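Local atomic coordinates of proliferating cell nuclear antigen (Entamoeba histolytica, PDB entry 3P91), a protein that probably acts as a ring-shaped sliding clamp on DNA that raises the processivity of DNA polymerase delta during replication. Residues 14-19 against 222-227. Sequence-based numbering, arbitrary orientation.
Sequences AALFKR and APLADN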
# COMPACT_ATOMS: atom_id res chain seq x y z
N ALA A 14 11.54 -21.85 -8.25
CA ALA A 14 12.10 -20.51 -8.39
C ALA A 14 11.93 -19.68 -7.11
O ALA A 14 12.76 -18.83 -6.80
CB ALA A 14 11.49 -19.79 -9.59
N ALA A 15 10.85 -19.95 -6.38
CA ALA A 15 10.58 -19.27 -5.12
C ALA A 15 11.76 -19.36 -4.17
O ALA A 15 12.10 -18.40 -3.49
CB ALA A 15 9.33 -19.84 -4.48
N LEU A 16 12.40 -20.53 -4.14
CA LEU A 16 13.51 -20.78 -3.23
C LEU A 16 14.63 -19.75 -3.35
O LEU A 16 15.08 -19.19 -2.35
CB LEU A 16 14.06 -22.20 -3.45
CG LEU A 16 15.04 -22.84 -2.46
CD1 LEU A 16 16.48 -22.48 -2.75
CD2 LEU A 16 14.66 -22.48 -1.03
N PHE A 17 15.08 -19.48 -4.57
CA PHE A 17 16.20 -18.57 -4.77
C PHE A 17 15.82 -17.10 -4.61
O PHE A 17 16.63 -16.28 -4.19
CB PHE A 17 16.83 -18.81 -6.13
CG PHE A 17 18.17 -18.16 -6.30
CD1 PHE A 17 19.21 -18.44 -5.43
CD2 PHE A 17 18.40 -17.28 -7.35
CE1 PHE A 17 20.45 -17.85 -5.59
CE2 PHE A 17 19.64 -16.69 -7.51
CZ PHE A 17 20.66 -16.97 -6.63
N LYS A 18 14.58 -16.77 -4.95
CA LYS A 18 14.05 -15.44 -4.72
C LYS A 18 13.99 -15.14 -3.23
O LYS A 18 14.37 -14.07 -2.78
CB LYS A 18 12.66 -15.30 -5.33
CG LYS A 18 12.64 -15.50 -6.84
CD LYS A 18 11.23 -15.44 -7.42
CE LYS A 18 10.64 -14.05 -7.27
NZ LYS A 18 9.41 -13.94 -8.09
N ARG A 19 13.49 -16.11 -2.47
CA ARG A 19 13.41 -15.98 -1.02
C ARG A 19 14.78 -15.91 -0.37
O ARG A 19 15.01 -15.15 0.56
CB ARG A 19 12.61 -17.15 -0.46
CG ARG A 19 11.19 -17.10 -0.90
CD ARG A 19 10.46 -18.37 -0.58
NE ARG A 19 9.04 -18.19 -0.86
CZ ARG A 19 8.14 -19.17 -0.89
NH1 ARG A 19 8.52 -20.42 -0.65
NH2 ARG A 19 6.87 -18.89 -1.17
N ALA A 222 11.97 -15.29 7.42
CA ALA A 222 10.84 -16.18 7.68
C ALA A 222 10.32 -16.94 6.45
O ALA A 222 10.03 -18.12 6.54
CB ALA A 222 9.70 -15.41 8.36
N PRO A 223 10.21 -16.26 5.31
CA PRO A 223 9.71 -16.92 4.09
C PRO A 223 10.42 -18.23 3.74
O PRO A 223 9.84 -19.07 3.06
CB PRO A 223 9.98 -15.87 3.01
CG PRO A 223 9.86 -14.58 3.72
CD PRO A 223 10.46 -14.82 5.08
N LEU A 224 11.65 -18.41 4.21
CA LEU A 224 12.42 -19.60 3.86
C LEU A 224 11.92 -20.86 4.52
O LEU A 224 12.19 -21.96 4.06
CB LEU A 224 13.90 -19.41 4.21
CG LEU A 224 14.77 -18.66 3.21
CD1 LEU A 224 16.14 -18.48 3.80
CD2 LEU A 224 14.84 -19.40 1.89
N ALA A 225 11.18 -20.71 5.61
CA ALA A 225 10.86 -21.85 6.44
C ALA A 225 9.70 -21.55 7.35
O ALA A 225 9.61 -20.44 7.87
CB ALA A 225 12.07 -22.24 7.26
N ASP A 226 8.83 -22.53 7.56
CA ASP A 226 7.65 -22.34 8.41
C ASP A 226 8.01 -21.94 9.83
O ASP A 226 7.37 -21.06 10.43
CB ASP A 226 6.79 -23.60 8.42
CG ASP A 226 5.86 -23.69 7.23
OD1 ASP A 226 5.18 -22.68 6.93
OD2 ASP A 226 5.81 -24.76 6.59
N ASN A 227 9.04 -22.58 10.37
CA ASN A 227 9.53 -22.31 11.71
C ASN A 227 10.94 -21.71 11.71
O ASN A 227 11.70 -21.87 10.76
CB ASN A 227 9.50 -23.59 12.54
CG ASN A 227 8.09 -24.05 12.86
OD1 ASN A 227 7.23 -23.26 13.23
ND2 ASN A 227 7.85 -25.35 12.72
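R19 of helix 14-25 reaches across to the 3-10 turn that ends in P223 and L224, and R19 supplies most of the helix's share of the contact. At the root, R19 CB rests against the CD2 methyl of L224, 3.9 Å away. R19 CG, set beside the backbone N (chi1 -66°), lies 4.3 Å from P223 CB. The chain runs extended from CG to NE, and this course takes CD past the carbonyl of P223, with R19 CD 3.8 Å from P223 O. R19 NE and NH1 lie only slightly farther, 4.1 and 4.2 Å from P223 O, and the guanidinium meets it obliquely, in a loose polar approach and not a bond. Beyond, the flat group folds back along its own helix, and A15 CB sits over the centre of one face, 3.8 Å from the guanidinium plane. Beneath the arginine, on the side toward the sheet, L224 CD2 also meets L16 CD2 at 4.2 Å. These leucines continue the apolar layer onto strand 247-253, where L16 touches C247 and L224 touches L249. The contact thus has a buried leucine under an exposed Arg-Pro surface. It joins a helix of the N-terminal domain to the turn between helix 212-218 and strand 227-232 of the C-terminal domain, side by side over the shared antiparallel sheet, as in the two-domain subunit of PCNA sliding clamps.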